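Local coordinates for rieske iron-sulfur protein soxF (PDB 1JM1) that carries a [2Fe-2S] cluster of the Rieske type and probably passes electrons along the respiratory chain of an archaeon, at residues A8-Y13 with A36-D41; V32-Y37 with P196-C201; P61-G66 with G166-Y171; F172-P177 with D188-Y193. All coordinates share one frame; numbering follows the deposited sequence.

Interaction 1 of 4, residues A8-Y13 with A36-D41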
loop_
_atom_site.group_PDB
_atom_site.type_symbol
_atom_site.label_atom_id
_atom_site.label_comp_id
_atom_site.label_asym_id
_atom_site.label_seq_id
_atom_site.Cartn_x
_atom_site.Cartn_y
_atom_site.Cartn_z
ATOM N N ALA A 8 17.583 1.398 -3.293
ATOM C CA ALA A 8 18.298 0.782 -2.176
ATOM C C ALA A 8 18.218 -0.747 -2.258
ATOM O O ALA A 8 18.061 -1.419 -1.248
ATOM C CB ALA A 8 17.862 1.296 -0.864
ATOM N N GLY A 9 18.404 -1.315 -3.440
ATOM C CA GLY A 9 18.519 -2.744 -3.632
ATOM C C GLY A 9 17.199 -3.465 -4.029
ATOM O O GLY A 9 17.248 -4.650 -4.328
ATOM N N PHE A 10 16.085 -2.765 -3.984
ATOM C CA PHE A 10 14.819 -3.296 -4.415
ATOM C C PHE A 10 14.749 -3.384 -5.919
ATOM O O PHE A 10 15.435 -2.618 -6.620
ATOM C CB PHE A 10 13.671 -2.444 -3.954
ATOM C CG PHE A 10 13.181 -2.695 -2.541
ATOM C CD1 PHE A 10 13.819 -2.212 -1.433
ATOM C CD2 PHE A 10 12.017 -3.427 -2.347
ATOM C CE1 PHE A 10 13.343 -2.408 -0.185
ATOM C CE2 PHE A 10 11.520 -3.602 -1.050
ATOM C CZ PHE A 10 12.180 -3.092 0.026
ATOM N N PRO A 11 13.890 -4.240 -6.463
ATOM C CA PRO A 11 13.602 -4.252 -7.915
ATOM C C PRO A 11 12.721 -3.098 -8.288
ATOM O O PRO A 11 11.982 -2.525 -7.474
ATOM C CB PRO A 11 12.889 -5.572 -8.098
ATOM C CG PRO A 11 12.242 -5.878 -6.779
ATOM C CD PRO A 11 13.087 -5.252 -5.740
ATOM N N ARG A 12 12.781 -2.726 -9.551
ATOM C CA ARG A 12 11.854 -1.809 -10.195
ATOM C C ARG A 12 10.849 -2.684 -10.942
ATOM O O ARG A 12 11.185 -3.350 -11.899
ATOM C CB ARG A 12 12.639 -0.884 -11.112
ATOM C CG ARG A 12 11.794 0.111 -11.922
ATOM C CD ARG A 12 12.734 1.033 -12.700
ATOM N NE ARG A 12 11.994 1.984 -13.529
ATOM C CZ ARG A 12 11.580 3.149 -13.081
ATOM N NH1 ARG A 12 11.770 3.590 -11.834
ATOM N NH2 ARG A 12 10.910 3.934 -13.942
ATOM N N TYR A 13 9.591 -2.694 -10.498
ATOM C CA TYR A 13 8.532 -3.550 -10.993
ATOM C C TYR A 13 7.402 -2.726 -11.545
ATOM O O TYR A 13 6.860 -1.879 -10.848
ATOM C CB TYR A 13 7.987 -4.450 -9.835
ATOM C CG TYR A 13 6.695 -5.158 -10.120
ATOM C CD1 TYR A 13 6.757 -6.185 -11.083
ATOM C CD2 TYR A 13 5.451 -4.847 -9.548
ATOM C CE1 TYR A 13 5.585 -6.865 -11.394
ATOM C CE2 TYR A 13 4.286 -5.509 -9.897
ATOM C CZ TYR A 13 4.375 -6.519 -10.798
ATOM O OH TYR A 13 3.170 -7.168 -11.171
ATOM N N ALA A 36 1.499 -7.725 -6.376
ATOM C CA ALA A 36 2.441 -8.321 -5.424
ATOM C C ALA A 36 3.793 -7.683 -5.622
ATOM O O ALA A 36 4.198 -7.412 -6.767
ATOM C CB ALA A 36 2.576 -9.820 -5.616
ATOM N N TYR A 37 4.506 -7.426 -4.522
ATOM C CA TYR A 37 5.795 -6.756 -4.617
ATOM C C TYR A 37 6.491 -6.772 -3.261
ATOM O O TYR A 37 5.825 -6.545 -2.251
ATOM C CB TYR A 37 5.591 -5.257 -4.969
ATOM C CG TYR A 37 6.883 -4.475 -5.075
ATOM C CD1 TYR A 37 7.674 -4.530 -6.215
ATOM C CD2 TYR A 37 7.325 -3.702 -3.990
ATOM C CE1 TYR A 37 8.869 -3.839 -6.285
ATOM C CE2 TYR A 37 8.528 -3.024 -4.071
ATOM C CZ TYR A 37 9.298 -3.104 -5.238
ATOM O OH TYR A 37 10.481 -2.409 -5.248
ATOM N N PRO A 38 7.826 -6.911 -3.230
ATOM C CA PRO A 38 8.716 -7.247 -4.342
ATOM C C PRO A 38 8.709 -8.675 -4.781
ATOM O O PRO A 38 9.303 -8.968 -5.822
ATOM C CB PRO A 38 10.100 -6.798 -3.819
ATOM C CG PRO A 38 9.978 -7.033 -2.310
ATOM C CD PRO A 38 8.591 -6.606 -1.987
ATOM N N LEU A 39 8.099 -9.593 -4.013
ATOM C CA LEU A 39 7.981 -10.970 -4.332
ATOM C C LEU A 39 6.565 -11.341 -4.628
ATOM O O LEU A 39 5.614 -10.707 -4.148
ATOM C CB LEU A 39 8.510 -11.870 -3.190
ATOM C CG LEU A 39 9.938 -11.559 -2.683
ATOM C CD1 LEU A 39 10.216 -12.542 -1.555
ATOM C CD2 LEU A 39 10.999 -11.545 -3.744
ATOM N N THR A 40 6.376 -12.412 -5.365
ATOM C CA THR A 40 5.024 -12.784 -5.847
ATOM C C THR A 40 4.115 -13.052 -4.782
ATOM O O THR A 40 2.868 -12.935 -4.946
ATOM C CB THR A 40 5.055 -13.972 -6.859
ATOM O OG1 THR A 40 5.477 -15.006 -6.058
ATOM C CG2 THR A 40 5.968 -13.593 -7.973
ATOM N N ASP A 41 4.474 -13.492 -3.592
ATOM C CA ASP A 41 3.536 -13.807 -2.480
ATOM C C ASP A 41 3.288 -12.714 -1.439
ATOM O O ASP A 41 2.771 -12.964 -0.329
ATOM C CB ASP A 41 4.281 -15.030 -1.724
ATOM C CG ASP A 41 5.653 -14.773 -1.038
ATOM O OD1 ASP A 41 6.439 -13.802 -0.784
ATOM O OD2 ASP A 41 6.468 -15.698 -0.478
HETATM O O HOH W 1 1.814 -8.448 -9.165
#
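The ring of Y37 has P38 CB over the centre of one face, 3.9 Å above the plane, and meets P11 O and Y13 CB at its edge. Its CG stands anti to the backbone N (chi1 179°), and the ring reaches toward P11, tip to tip. From the tip the hydroxyl donates to P11 O over 2.7 Å; it lies in the plane of that carbonyl, with a C=O...OH angle of 154°. Y13 slides past Y37 in the opposite direction, its CB 3.6 Å from Y37 CD1 and its ring carbon CE2 near A36 O. On the other flank F10 lies obliquely to Y37, with F10 CD2 3.4 Å from Y37 OH.

The prolines complete the apolar part. P11 CG packs 3.8 Å from P38 CB, and P38 CG approaches F10 CE2 at 4.0 Å. A cis peptide bond before P38 folds this proline back over the ring of the tyrosine that precedes it. Further out, one water bridges the segments: it touches Y13 OH at 2.7 Å and accepts from A36 N.

The contact joins the N-terminal loop before strand 13-17 to the loop that leads from strand 32-36 into strand 43-48. Strand 161-167 lies beside both, touching F10 through T167 and Y37 through A164. P11 has no backbone N-H to donate and takes part through its carbonyl as an acceptor; the hydroxyl of the buried Y37 donates to it, with carbon of F10 beside it. This one direct bond across the segments gives direction to a contact that is otherwise apolar packing round the Y37 ring.

Interaction 2 of 4, residues V32-Y37 with P196-C201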
loop_
_atom_site.group_PDB
_atom_site.type_symbol
_atom_site.label_atom_id
_atom_site.label_comp_id
_atom_site.label_asym_id
_atom_site.label_seq_id
_atom_site.Cartn_x
_atom_site.Cartn_y
_atom_site.Cartn_z
ATOM N N VAL A 32 -8.902 0.937 -6.001
ATOM C CA VAL A 32 -7.867 0.079 -5.421
ATOM C C VAL A 32 -7.442 -0.913 -6.481
ATOM O O VAL A 32 -8.276 -1.469 -7.200
ATOM C CB VAL A 32 -8.497 -0.695 -4.183
ATOM C CG1 VAL A 32 -7.607 -1.656 -3.596
ATOM C CG2 VAL A 32 -8.922 0.384 -3.130
ATOM N N TYR A 33 -6.112 -1.178 -6.577
ATOM C CA TYR A 33 -5.561 -2.014 -7.620
ATOM C C TYR A 33 -4.508 -2.902 -6.998
ATOM O O TYR A 33 -3.441 -2.421 -6.570
ATOM C CB TYR A 33 -4.993 -1.164 -8.738
ATOM C CG TYR A 33 -4.614 -1.819 -9.996
ATOM C CD1 TYR A 33 -5.485 -1.865 -11.082
ATOM C CD2 TYR A 33 -3.374 -2.479 -10.138
ATOM C CE1 TYR A 33 -5.147 -2.490 -12.266
ATOM C CE2 TYR A 33 -3.047 -3.080 -11.352
ATOM C CZ TYR A 33 -3.962 -3.074 -12.376
ATOM O OH TYR A 33 -3.623 -3.619 -13.630
ATOM N N PHE A 34 -4.756 -4.208 -6.925
ATOM C CA PHE A 34 -3.881 -5.131 -6.223
ATOM C C PHE A 34 -2.737 -5.587 -7.093
ATOM O O PHE A 34 -2.886 -5.705 -8.321
ATOM C CB PHE A 34 -4.653 -6.354 -5.710
ATOM C CG PHE A 34 -5.595 -5.991 -4.567
ATOM C CD1 PHE A 34 -6.908 -5.660 -4.852
ATOM C CD2 PHE A 34 -5.139 -5.985 -3.271
ATOM C CE1 PHE A 34 -7.747 -5.337 -3.789
ATOM C CE2 PHE A 34 -5.985 -5.655 -2.208
ATOM C CZ PHE A 34 -7.288 -5.339 -2.467
ATOM N N PHE A 35 -1.620 -5.887 -6.439
ATOM C CA PHE A 35 -0.426 -6.418 -7.088
ATOM C C PHE A 35 0.404 -7.123 -6.007
ATOM O O PHE A 35 -0.001 -7.117 -4.827
ATOM C CB PHE A 35 0.376 -5.302 -7.808
ATOM C CG PHE A 35 0.942 -4.240 -6.937
ATOM C CD1 PHE A 35 2.283 -4.219 -6.581
ATOM C CD2 PHE A 35 0.152 -3.197 -6.458
ATOM C CE1 PHE A 35 2.830 -3.197 -5.843
ATOM C CE2 PHE A 35 0.697 -2.168 -5.700
ATOM C CZ PHE A 35 2.026 -2.158 -5.390
ATOM N N ALA A 36 1.499 -7.725 -6.376
ATOM C CA ALA A 36 2.441 -8.321 -5.424
ATOM C C ALA A 36 3.793 -7.683 -5.622
ATOM O O ALA A 36 4.198 -7.412 -6.767
ATOM C CB ALA A 36 2.576 -9.820 -5.616
ATOM N N TYR A 37 4.506 -7.426 -4.522
ATOM C CA TYR A 37 5.795 -6.756 -4.617
ATOM C C TYR A 37 6.491 -6.772 -3.261
ATOM O O TYR A 37 5.825 -6.545 -2.251
ATOM C CB TYR A 37 5.591 -5.257 -4.969
ATOM C CG TYR A 37 6.883 -4.475 -5.075
ATOM C CD1 TYR A 37 7.674 -4.530 -6.215
ATOM C CD2 TYR A 37 7.325 -3.702 -3.990
ATOM C CE1 TYR A 37 8.869 -3.839 -6.285
ATOM C CE2 TYR A 37 8.528 -3.024 -4.071
ATOM C CZ TYR A 37 9.298 -3.104 -5.238
ATOM O OH TYR A 37 10.481 -2.409 -5.248
ATOM N N PRO A 196 -5.969 -10.345 -5.153
ATOM C CA PRO A 196 -7.317 -10.221 -5.795
ATOM C C PRO A 196 -7.266 -9.797 -7.252
ATOM O O PRO A 196 -6.325 -9.052 -7.623
ATOM C CB PRO A 196 -7.984 -9.101 -4.974
ATOM C CG PRO A 196 -7.266 -9.285 -3.639
ATOM C CD PRO A 196 -5.803 -9.562 -3.930
ATOM N N ASN A 197 -8.211 -10.304 -8.041
ATOM C CA ASN A 197 -8.328 -9.820 -9.440
ATOM C C ASN A 197 -8.866 -8.389 -9.444
ATOM O O ASN A 197 -9.659 -7.972 -8.659
ATOM C CB ASN A 197 -9.239 -10.733 -10.277
ATOM C CG ASN A 197 -8.677 -12.158 -10.479
ATOM O OD1 ASN A 197 -7.477 -12.393 -10.643
ATOM N ND2 ASN A 197 -9.645 -13.074 -10.486
ATOM N N ASN A 198 -8.370 -7.589 -10.367
ATOM C CA ASN A 198 -8.798 -6.211 -10.515
ATOM C C ASN A 198 -9.817 -6.115 -11.634
ATOM O O ASN A 198 -9.552 -6.688 -12.707
ATOM C CB ASN A 198 -7.604 -5.303 -10.826
ATOM C CG ASN A 198 -6.558 -5.320 -9.719
ATOM O OD1 ASN A 198 -6.907 -5.088 -8.545
ATOM N ND2 ASN A 198 -5.334 -5.571 -10.070
ATOM N N PRO A 199 -10.904 -5.382 -11.477
ATOM C CA PRO A 199 -11.345 -4.708 -10.295
ATOM C C PRO A 199 -11.932 -5.672 -9.281
ATOM O O PRO A 199 -12.602 -6.599 -9.684
ATOM C CB PRO A 199 -12.398 -3.668 -10.741
ATOM C CG PRO A 199 -12.993 -4.372 -11.942
ATOM C CD PRO A 199 -11.877 -5.171 -12.600
ATOM N N SER A 200 -11.724 -5.397 -8.005
ATOM C CA SER A 200 -12.169 -6.247 -6.928
ATOM C C SER A 200 -13.157 -5.585 -5.988
ATOM O O SER A 200 -13.644 -6.244 -5.050
ATOM C CB SER A 200 -10.890 -6.628 -6.120
ATOM O OG SER A 200 -10.372 -5.413 -5.495
ATOM N N CYS A 201 -13.412 -4.301 -6.099
ATOM C CA CYS A 201 -14.161 -3.586 -5.046
ATOM C C CYS A 201 -15.586 -4.071 -4.962
ATOM O O CYS A 201 -16.242 -4.439 -5.969
ATOM C CB CYS A 201 -14.192 -2.097 -5.318
ATOM S SG CYS A 201 -12.631 -1.220 -5.223
HETATM O O HOH W 2 -9.197 -4.075 -7.515
HETATM O O HOH W 3 -4.950 -6.485 -12.892
#
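Two hydrogen bonds join the side-chain amide of N198 to the backbone of F34. F34 N donates to N198 OD1 over 2.8 Å, nearly straight at 167° but tilted 20° from the carbonyl plane of the amide. N198 ND2 returns a bond of 3.0 Å to F34 O; it falls on a lone pair of that carbonyl, with F34 O lying in the amide plane of N198. The amide thus engages both the N-H and the C=O of one residue, much as a neighbouring strand would, and its flip is fixed.

This matters in the fold because strand 32-36 is the outermost strand of its antiparallel sheet, paired with strand 43-48 on one side only within that sheet. The C-terminal loop 196-201 runs along it, and C201 is tied by a disulfide to C30, just ahead of the strand.

Aromatic contacts flank the amide. N198 lies stacked on Y33, with amide and ring planes 19° apart and ND2 3.5 Å above the ring centre. F34 receives P196 on one face as a CH-pi contact, P196 CG standing 3.7 Å from the centroid of the F34 ring. At the edge of the same ring, in its plane, S200 OG comes to 3.1 Å from F34 CE1.

Two waters extend the polar network. One molecule donates to V32 O and N198 OD1 and accepts from S200 OG at 2.7 Å, so OD1 takes two donors. A second accepts from N198 ND2 and is weakly bonded to Y33 OH.

Interaction 3 of 4, residues P61-G66 with G166-Y171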
loop_
_atom_site.group_PDB
_atom_site.type_symbol
_atom_site.label_atom_id
_atom_site.label_comp_id
_atom_site.label_asym_id
_atom_site.label_seq_id
_atom_site.Cartn_x
_atom_site.Cartn_y
_atom_site.Cartn_z
ATOM N N PRO A 61 2.921 11.622 4.996
ATOM C CA PRO A 61 4.198 11.491 5.693
ATOM C C PRO A 61 4.732 10.087 5.611
ATOM O O PRO A 61 3.988 9.127 5.483
ATOM C CB PRO A 61 3.833 11.854 7.161
ATOM C CG PRO A 61 2.455 12.442 7.144
ATOM C CD PRO A 61 1.796 11.832 5.908
ATOM N N ASN A 62 6.076 9.964 5.773
ATOM C CA ASN A 62 6.673 8.693 6.027
ATOM C C ASN A 62 6.852 8.532 7.521
ATOM O O ASN A 62 7.825 9.075 8.088
ATOM C CB ASN A 62 8.043 8.518 5.353
ATOM C CG ASN A 62 8.676 7.221 5.756
ATOM O OD1 ASN A 62 7.975 6.299 6.239
ATOM N ND2 ASN A 62 9.964 7.081 5.586
ATOM N N PRO A 63 5.986 7.790 8.229
ATOM C CA PRO A 63 6.120 7.693 9.696
ATOM C C PRO A 63 7.344 6.929 10.149
ATOM O O PRO A 63 7.684 6.975 11.335
ATOM C CB PRO A 63 4.828 6.971 10.113
ATOM C CG PRO A 63 4.484 6.166 8.942
ATOM C CD PRO A 63 4.847 6.989 7.711
ATOM N N TYR A 64 8.009 6.213 9.246
ATOM C CA TYR A 64 9.206 5.437 9.554
ATOM C C TYR A 64 10.508 6.227 9.320
ATOM O O TYR A 64 11.574 5.627 9.462
ATOM C CB TYR A 64 9.200 4.140 8.788
ATOM C CG TYR A 64 8.197 3.130 9.219
ATOM C CD1 TYR A 64 7.002 2.926 8.531
ATOM C CD2 TYR A 64 8.452 2.300 10.293
ATOM C CE1 TYR A 64 6.111 1.944 8.935
ATOM C CE2 TYR A 64 7.598 1.288 10.665
ATOM C CZ TYR A 64 6.411 1.104 9.980
ATOM O OH TYR A 64 5.619 0.058 10.362
ATOM N N TYR A 65 10.433 7.530 9.049
ATOM C CA TYR A 65 11.685 8.304 8.872
ATOM C C TYR A 65 12.601 8.081 10.059
ATOM O O TYR A 65 12.189 8.190 11.221
ATOM C CB TYR A 65 11.309 9.778 8.750
ATOM C CG TYR A 65 12.542 10.673 8.688
ATOM C CD1 TYR A 65 13.207 10.877 7.536
ATOM C CD2 TYR A 65 13.089 11.273 9.801
ATOM C CE1 TYR A 65 14.333 11.697 7.454
ATOM C CE2 TYR A 65 14.189 12.112 9.728
ATOM C CZ TYR A 65 14.781 12.315 8.530
ATOM O OH TYR A 65 15.897 13.167 8.496
ATOM N N GLY A 66 13.857 7.775 9.763
ATOM C CA GLY A 66 14.868 7.564 10.766
ATOM C C GLY A 66 14.798 6.251 11.509
ATOM O O GLY A 66 15.615 5.978 12.377
ATOM N N GLY A 166 10.311 0.436 -3.915
ATOM C CA GLY A 166 10.825 0.147 -2.595
ATOM C C GLY A 166 9.681 0.105 -1.594
ATOM O O GLY A 166 8.532 0.184 -1.964
ATOM N N THR A 167 10.041 -0.020 -0.309
ATOM C CA THR A 167 9.084 0.139 0.776
ATOM C C THR A 167 9.718 0.988 1.847
ATOM O O THR A 167 10.944 1.078 1.932
ATOM C CB THR A 167 8.577 -1.192 1.365
ATOM O OG1 THR A 167 9.627 -1.843 2.081
ATOM C CG2 THR A 167 8.062 -2.124 0.280
ATOM N N ASN A 168 8.896 1.592 2.701
ATOM C CA ASN A 168 9.420 2.392 3.797
ATOM C C ASN A 168 9.711 1.580 5.042
ATOM O O ASN A 168 10.301 2.104 5.999
ATOM C CB ASN A 168 8.517 3.566 4.157
ATOM C CG ASN A 168 7.170 3.154 4.735
ATOM O OD1 ASN A 168 6.790 1.966 4.639
ATOM N ND2 ASN A 168 6.442 4.104 5.285
ATOM N N ALA A 169 9.339 0.290 5.068
ATOM C CA ALA A 169 9.413 -0.546 6.260
ATOM C C ALA A 169 9.317 -1.969 5.859
ATOM O O ALA A 169 8.748 -2.311 4.780
ATOM C CB ALA A 169 8.262 -0.184 7.183
ATOM N N PRO A 170 9.760 -2.888 6.708
ATOM C CA PRO A 170 9.494 -4.325 6.496
ATOM C C PRO A 170 8.013 -4.622 6.639
ATOM O O PRO A 170 7.299 -4.038 7.469
ATOM C CB PRO A 170 10.271 -4.991 7.655
ATOM C CG PRO A 170 10.313 -3.919 8.729
ATOM C CD PRO A 170 10.490 -2.639 7.972
ATOM N N TYR A 171 7.566 -5.588 5.861
ATOM C CA TYR A 171 6.233 -6.168 6.013
ATOM C C TYR A 171 6.168 -6.982 7.310
ATOM O O TYR A 171 7.182 -7.207 8.000
ATOM C CB TYR A 171 5.946 -7.066 4.813
ATOM C CG TYR A 171 5.938 -6.389 3.464
ATOM C CD1 TYR A 171 6.219 -7.130 2.329
ATOM C CD2 TYR A 171 5.639 -5.047 3.279
ATOM C CE1 TYR A 171 6.202 -6.572 1.081
ATOM C CE2 TYR A 171 5.623 -4.476 2.008
ATOM C CZ TYR A 171 5.906 -5.234 0.908
ATOM O OH TYR A 171 5.880 -4.629 -0.317
HETATM O O HOH W 4 11.458 4.657 5.991
#
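N168 reaches from strand end to turn to meet N62, and each of its side-chain atoms has a neighbour there. N168 CB passes 3.5 Å from N62 OD1. A chi1 of 66° sets CG between the backbone N and the carbonyl carbon. CG and OD1 run near Y64 CD1, while OD1 takes its hydrogen bond from the backbone N of I150. At the tip ND2 donates to N62 OD1 over 2.8 Å, somewhat bent at 147°, and also approaches the edge of the Y64 ring, 3.5 Å from CD1. The N168 amide stands steeply to that ring, the planes 77° apart.

N62 OD1 is gripped twice. Y64 N donates to it over 3.0 Å, which makes an Asx turn, and this donor and N168 ND2 come from opposite faces of the N62 amide plane. The Asx turn overlaps a type I turn from N62 to Y65. N62 ND2 donates to a water that in turn donates to N168 O, adding a second, indirect link.

Y64 supplies the apolar half of the contact. A169 CB sits 3.4 Å above its ring plane, over the centre, a close CH-pi contact on one face. The tyrosine hydroxyl is hydrogen-bonded to P147 O and to R146 NH1.

The contact sits where strand 161-167 runs out, the middle strand of the sheet between 13-17 and 151-155, and it meets the turn that follows strand 59-61.

Interaction 4 of 4, residues F172-P177 with D188-Y193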
loop_
_atom_site.group_PDB
_atom_site.type_symbol
_atom_site.label_atom_id
_atom_site.label_comp_id
_atom_site.label_asym_id
_atom_site.label_seq_id
_atom_site.Cartn_x
_atom_site.Cartn_y
_atom_site.Cartn_z
ATOM N N PHE A 172 4.968 -7.421 7.649
ATOM C CA PHE A 172 4.752 -8.301 8.782
ATOM C C PHE A 172 5.737 -9.448 8.786
ATOM O O PHE A 172 5.944 -10.126 7.789
ATOM C CB PHE A 172 3.314 -8.837 8.674
ATOM C CG PHE A 172 2.978 -9.853 9.756
ATOM C CD1 PHE A 172 2.823 -9.466 11.081
ATOM C CD2 PHE A 172 2.828 -11.196 9.413
ATOM C CE1 PHE A 172 2.524 -10.398 12.074
ATOM C CE2 PHE A 172 2.500 -12.143 10.417
ATOM C CZ PHE A 172 2.377 -11.719 11.695
ATOM N N SER A 173 6.280 -9.734 9.968
ATOM C CA SER A 173 7.170 -10.890 10.164
ATOM C C SER A 173 6.325 -12.089 10.555
ATOM O O SER A 173 5.756 -12.142 11.640
ATOM C CB SER A 173 8.158 -10.620 11.304
ATOM O OG SER A 173 9.129 -9.649 10.950
ATOM N N ALA A 174 6.296 -13.052 9.651
ATOM C CA ALA A 174 5.555 -14.307 9.864
ATOM C C ALA A 174 6.524 -15.360 10.386
ATOM O O ALA A 174 6.741 -15.418 11.587
ATOM C CB ALA A 174 4.840 -14.665 8.565
ATOM N N GLY A 175 7.108 -16.186 9.528
ATOM C CA GLY A 175 8.059 -17.164 9.956
ATOM C C GLY A 175 9.492 -16.634 9.946
ATOM O O GLY A 175 10.345 -17.218 10.582
ATOM N N ILE A 176 9.846 -15.702 9.121
ATOM C CA ILE A 176 11.146 -15.149 8.930
ATOM C C ILE A 176 11.109 -13.704 9.476
ATOM O O ILE A 176 10.277 -12.905 9.044
ATOM C CB ILE A 176 11.564 -15.082 7.452
ATOM C CG1 ILE A 176 11.519 -16.479 6.821
ATOM C CG2 ILE A 176 12.929 -14.432 7.265
ATOM C CD1 ILE A 176 12.573 -17.386 7.377
ATOM N N PRO A 177 11.985 -13.305 10.376
ATOM C CA PRO A 177 12.005 -11.923 10.842
ATOM C C PRO A 177 12.364 -10.999 9.679
ATOM O O PRO A 177 13.292 -11.239 8.919
ATOM C CB PRO A 177 13.094 -11.916 11.881
ATOM C CG PRO A 177 13.446 -13.282 12.101
ATOM C CD PRO A 177 13.028 -14.170 11.068
ATOM N N ASP A 188 9.602 -16.140 2.507
ATOM C CA ASP A 188 9.004 -16.793 3.666
ATOM C C ASP A 188 7.861 -17.634 3.184
ATOM O O ASP A 188 6.847 -17.084 2.751
ATOM C CB ASP A 188 8.487 -15.751 4.633
ATOM C CG ASP A 188 7.963 -16.364 5.928
ATOM O OD1 ASP A 188 7.802 -17.594 5.994
ATOM O OD2 ASP A 188 7.662 -15.551 6.859
ATOM N N PRO A 189 7.941 -18.945 3.263
ATOM C CA PRO A 189 6.851 -19.792 2.842
ATOM C C PRO A 189 5.544 -19.516 3.583
ATOM O O PRO A 189 4.505 -19.896 3.060
ATOM C CB PRO A 189 7.339 -21.213 3.145
ATOM C CG PRO A 189 8.726 -21.105 3.422
ATOM C CD PRO A 189 9.076 -19.747 3.757
ATOM N N ARG A 190 5.563 -18.929 4.759
ATOM C CA ARG A 190 4.323 -18.604 5.443
ATOM C C ARG A 190 3.508 -17.532 4.720
ATOM O O ARG A 190 2.307 -17.384 4.969
ATOM C CB ARG A 190 4.536 -18.225 6.865
ATOM C CG ARG A 190 5.165 -19.285 7.731
ATOM C CD ARG A 190 4.944 -18.978 9.214
ATOM N NE ARG A 190 5.713 -19.946 10.005
ATOM C CZ ARG A 190 5.826 -19.839 11.317
ATOM N NH1 ARG A 190 5.176 -18.885 11.979
ATOM N NH2 ARG A 190 6.573 -20.689 11.962
ATOM N N TYR A 191 4.151 -16.771 3.804
ATOM C CA TYR A 191 3.435 -15.801 2.992
ATOM C C TYR A 191 2.730 -16.557 1.873
ATOM O O TYR A 191 3.247 -16.735 0.766
ATOM C CB TYR A 191 4.390 -14.740 2.432
ATOM C CG TYR A 191 4.469 -13.501 3.308
ATOM C CD1 TYR A 191 4.854 -13.529 4.643
ATOM C CD2 TYR A 191 4.120 -12.250 2.772
ATOM C CE1 TYR A 191 4.906 -12.352 5.401
ATOM C CE2 TYR A 191 4.154 -11.098 3.518
ATOM C CZ TYR A 191 4.544 -11.151 4.839
ATOM O OH TYR A 191 4.562 -9.968 5.524
ATOM N N SER A 192 1.516 -16.997 2.062
ATOM C CA SER A 192 0.860 -17.769 0.994
ATOM C C SER A 192 -0.283 -16.977 0.438
ATOM O O SER A 192 -1.107 -17.492 -0.299
ATOM C CB SER A 192 0.499 -19.247 1.585
ATOM O OG SER A 192 -0.460 -18.923 2.505
ATOM N N TYR A 193 -0.546 -15.693 0.682
ATOM C CA TYR A 193 -1.603 -14.765 0.345
ATOM C C TYR A 193 -1.766 -14.693 -1.186
ATOM O O TYR A 193 -0.718 -14.629 -1.933
ATOM C CB TYR A 193 -1.279 -13.342 0.807
ATOM C CG TYR A 193 -0.906 -13.231 2.267
ATOM C CD1 TYR A 193 0.417 -13.180 2.646
ATOM C CD2 TYR A 193 -1.867 -13.187 3.242
ATOM C CE1 TYR A 193 0.768 -13.062 3.976
ATOM C CE2 TYR A 193 -1.537 -13.061 4.613
ATOM C CZ TYR A 193 -0.228 -13.011 4.963
ATOM O OH TYR A 193 0.209 -12.923 6.264
HETATM O O HOH W 5 8.040 -12.931 7.356
#
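D188 and the backbone at G175 and I176 form the tight part of this contact. D188 OD2 accepts from G175 N at 2.8 Å through its syn lone pair and from I176 N at 3.1 Å from above the carboxylate plane. A174 CB lies 3.4 Å from the same oxygen, and a water donates to it as well. Such a gathering of donors would favour a charged carboxylate. Nearby, Y191 OH donates to F172 O over 2.7 Å, on a lone pair and in the carbonyl plane, with A174 CB at the edge of the Y191 ring.

The other carboxylate oxygen, D188 OD1, takes R190 N, giving an Asx turn within the type I turn D188 to Y191; Y191 is in turn the centre of an inverse gamma turn. Both segments belong to the long connection between strands 161-167 and 202-203. Within it Y193 is a loose neighbour of F172, its hydroxyl hydrogen-bonded to G98 O, beside the cluster.

Toward solvent the contact is looser. The exposed R190 side chain, extended from CG to NE, lays its guanidinium against the backbone: G175 CA is 3.5 Å above one face, offset toward the rim.

Overall arrangement
Interactions 1 and 2 share A36 and Y37, so strand 32-36 leads from the C-terminal loop to the N-terminal one. Y37 also links to interaction 3, where Y171 OH lies 2.7 Å from Y37 O, probably as a hydrogen bond, while F10 packs on G166 and T167. Interaction 4 follows directly: Y171 CB touches Y191 OH, and D41 of interaction 1 packs against Y191 and Y193. Along the chain, interactions 3 and 4 both lie within the loop closed by interaction 2. Nearest the cluster is interaction 4, with the F172 side chain about 7 Å from the bound [2Fe-2S] cluster; in interaction 3 the side chain of Y64 is about 13 Å from the bound [2Fe-2S] cluster. Interaction 1 lies far from the metal site.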